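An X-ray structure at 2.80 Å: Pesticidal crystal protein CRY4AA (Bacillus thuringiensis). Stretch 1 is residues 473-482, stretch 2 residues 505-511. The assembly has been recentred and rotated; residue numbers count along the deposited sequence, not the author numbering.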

# COMPACT_ATOMS: atom_id res chain seq x y z
N GLN A 473 -0.90 9.72 11.86
CA GLN A 473 -0.09 9.92 10.67
C GLN A 473 -1.04 10.16 9.50
O GLN A 473 -1.79 9.26 9.13
CB GLN A 473 0.73 8.65 10.44
CG GLN A 473 1.98 8.82 9.60
CD GLN A 473 2.87 7.59 9.66
OE1 GLN A 473 2.50 6.52 9.17
NE2 GLN A 473 4.04 7.73 10.28
N ILE A 474 -1.02 11.37 8.95
CA ILE A 474 -1.88 11.70 7.81
C ILE A 474 -1.06 12.02 6.57
O ILE A 474 -0.47 13.10 6.47
CB ILE A 474 -2.78 12.93 8.10
CG1 ILE A 474 -3.73 12.64 9.26
CG2 ILE A 474 -3.59 13.27 6.85
CD1 ILE A 474 -4.71 13.76 9.55
N PRO A 475 -1.02 11.08 5.60
CA PRO A 475 -0.27 11.26 4.35
C PRO A 475 -0.66 12.58 3.70
O PRO A 475 -1.82 12.96 3.70
CB PRO A 475 -0.72 10.06 3.52
CG PRO A 475 -0.97 9.03 4.54
CD PRO A 475 -1.70 9.77 5.62
N ALA A 476 0.32 13.28 3.13
CA ALA A 476 0.06 14.57 2.48
C ALA A 476 -0.87 14.44 1.27
O ALA A 476 -1.53 15.40 0.87
CB ALA A 476 1.36 15.22 2.07
N VAL A 477 -0.94 13.26 0.67
CA VAL A 477 -1.81 13.07 -0.47
C VAL A 477 -3.27 12.95 -0.07
O VAL A 477 -4.14 12.87 -0.94
CB VAL A 477 -1.41 11.82 -1.31
CG1 VAL A 477 -0.09 12.08 -2.03
CG2 VAL A 477 -1.31 10.60 -0.41
N LYS A 478 -3.55 12.94 1.24
CA LYS A 478 -4.93 12.86 1.72
C LYS A 478 -5.55 14.25 1.72
O LYS A 478 -6.64 14.46 2.26
CB LYS A 478 -5.00 12.27 3.13
CG LYS A 478 -4.66 10.79 3.25
CD LYS A 478 -5.65 9.92 2.51
CE LYS A 478 -7.07 10.08 3.05
NZ LYS A 478 -7.15 9.78 4.50
N ALA A 479 -4.85 15.19 1.11
CA ALA A 479 -5.31 16.57 1.03
C ALA A 479 -6.34 16.68 -0.09
O ALA A 479 -6.47 15.76 -0.91
CB ALA A 479 -4.14 17.49 0.74
N ASN A 480 -7.06 17.80 -0.14
CA ASN A 480 -8.07 18.01 -1.17
C ASN A 480 -7.86 19.25 -2.03
O ASN A 480 -8.71 19.59 -2.86
CB ASN A 480 -9.47 18.04 -0.54
CG ASN A 480 -9.56 19.00 0.63
OD1 ASN A 480 -8.87 20.03 0.67
ND2 ASN A 480 -10.44 18.69 1.59
N SER A 481 -6.74 19.94 -1.84
CA SER A 481 -6.43 21.13 -2.62
C SER A 481 -4.93 21.23 -2.89
O SER A 481 -4.10 21.16 -1.98
CB SER A 481 -6.90 22.38 -1.88
OG SER A 481 -6.56 23.55 -2.63
N LEU A 482 -4.58 21.41 -4.16
CA LEU A 482 -3.18 21.48 -4.55
C LEU A 482 -2.86 22.68 -5.43
O LEU A 482 -3.43 22.84 -6.50
CB LEU A 482 -2.81 20.19 -5.28
CG LEU A 482 -1.39 20.03 -5.80
CD1 LEU A 482 -0.43 19.80 -4.64
CD2 LEU A 482 -1.37 18.87 -6.78
N HIS A 505 1.27 26.12 -2.30
CA HIS A 505 0.36 25.82 -1.21
C HIS A 505 -0.40 24.52 -1.48
O HIS A 505 -0.39 24.01 -2.59
CB HIS A 505 -0.64 26.95 -1.08
CG HIS A 505 -1.42 27.19 -2.33
ND1 HIS A 505 -0.87 27.77 -3.45
CD2 HIS A 505 -2.71 26.91 -2.65
CE1 HIS A 505 -1.78 27.83 -4.41
NE2 HIS A 505 -2.90 27.32 -3.95
N PHE A 506 -1.04 24.00 -0.43
CA PHE A 506 -1.87 22.80 -0.53
C PHE A 506 -2.60 22.68 0.79
O PHE A 506 -2.06 23.04 1.83
CB PHE A 506 -1.02 21.54 -0.84
CG PHE A 506 -0.25 20.98 0.34
CD1 PHE A 506 -0.86 20.16 1.28
CD2 PHE A 506 1.12 21.24 0.47
CE1 PHE A 506 -0.12 19.60 2.33
CE2 PHE A 506 1.87 20.68 1.51
CZ PHE A 506 1.25 19.86 2.44
N LYS A 507 -3.86 22.23 0.75
CA LYS A 507 -4.65 22.10 1.97
C LYS A 507 -5.30 20.74 2.19
O LYS A 507 -5.95 20.19 1.31
CB LYS A 507 -5.74 23.17 2.00
CG LYS A 507 -6.67 23.08 3.21
CD LYS A 507 -7.99 22.44 2.85
CE LYS A 507 -8.77 23.30 1.90
NZ LYS A 507 -9.84 22.52 1.24
N ILE A 508 -5.11 20.21 3.39
CA ILE A 508 -5.71 18.94 3.74
C ILE A 508 -6.71 19.28 4.84
O ILE A 508 -6.43 20.13 5.70
CB ILE A 508 -4.62 17.93 4.20
CG1 ILE A 508 -5.09 17.14 5.42
CG2 ILE A 508 -3.34 18.65 4.52
CD1 ILE A 508 -6.08 16.08 5.09
N THR A 509 -7.89 18.66 4.79
CA THR A 509 -8.94 18.89 5.78
C THR A 509 -9.04 17.71 6.75
O THR A 509 -9.12 16.56 6.33
CB THR A 509 -10.29 19.09 5.09
OG1 THR A 509 -10.15 20.08 4.07
CG2 THR A 509 -11.33 19.56 6.09
N CYS A 510 -9.06 18.00 8.04
CA CYS A 510 -9.15 16.95 9.05
C CYS A 510 -10.34 17.11 9.98
O CYS A 510 -10.81 18.22 10.21
CB CYS A 510 -7.88 16.92 9.90
SG CYS A 510 -6.37 16.83 8.94
N GLN A 511 -10.82 15.99 10.50
CA GLN A 511 -11.95 16.00 11.42
C GLN A 511 -11.40 15.47 12.74
O GLN A 511 -10.87 14.36 12.80
CB GLN A 511 -13.05 15.08 10.90
CG GLN A 511 -14.37 15.20 11.66
CD GLN A 511 -15.47 14.32 11.06
OE1 GLN A 511 -15.80 14.43 9.88
NE2 GLN A 511 -16.04 13.45 11.89
O HOH W 1 -7.82 16.70 2.70

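Where a β-strand gives way to a turn, polar backbone groups lose their regular partners, and other groups must be recruited to satisfy them. The contact between residues 473-482 and 505-511 of this crystal protein is a compact example. Residues 505-511 form a continuous strand, whereas the first stretch leaves its strand after Pro 475, passes through a 3-10 segment at 476-478 and returns to strand by Ser 481. Around that segment the chain supplies bonds of its own: Lys 478 N donates to Pro 475 O at 3.0 Å, and Ala 479 N makes a weak bond to Ala 476 O at 3.3 Å.

Across the stretches, Ser 481 and Lys 507 are an antiparallel hydrogen-bonded pair. Lys 507 N donates to Ser 481 O at 2.9 Å, but the return bond, from Ser 481 N to Lys 507 O, is weak, at 3.3 Å with an angle of 130°. The better donor to that carbonyl is one residue earlier: Asn 480 N reaches Lys 507 O at 3.0 Å and 154°. One acceptor thus serves two successive amides. Ser 481 O also has a second neighbour, Phe 506 CA, in a CA-H...O contact of 3.1 Å.

The side chain of Asn 480 extends the polar network by using both ends of its amide. Its OD1 accepts from Lys 507 NZ at 2.7 Å, while its ND2 donates to Thr 509 OG1 at 2.9 Å and is also bonded elsewhere in the structure. The lysine has a chi2 of -101°, between wells, and the end of its side chain comes nearer to the first stretch, where NZ donates to Asn 480 OD1. OD1 lies 3.0 Å from Lys 507 O as well, but both are acceptors and no bond joins them; each is satisfied by donors of its own.

Further along, direct pairing gives way to water. Water 1 donates to Lys 478 O at 2.6 Å and accepts from Thr 509 N at 2.9 Å, bridging a backbone acceptor and a backbone donor that do not meet directly.

Apolar groups fill in around these bonds. Ala 479 has a small side chain, and its CA comes within 3.6 Å of Ile 508 CA; its CB lies 3.5 Å from Ile 508 CB and 4.3 Å from Phe 506 CD1. Ile 474 CD1 packs on Cys 510 SG at 3.5 Å, and Ile 474 CG2 lies 4.1 Å from Ile 508 CD1. At the non-hydrogen-bonded pair, Leu 482 and Phe 506 share a sheet face, with Leu 482 CD1 4.2 Å from Phe 506 CB.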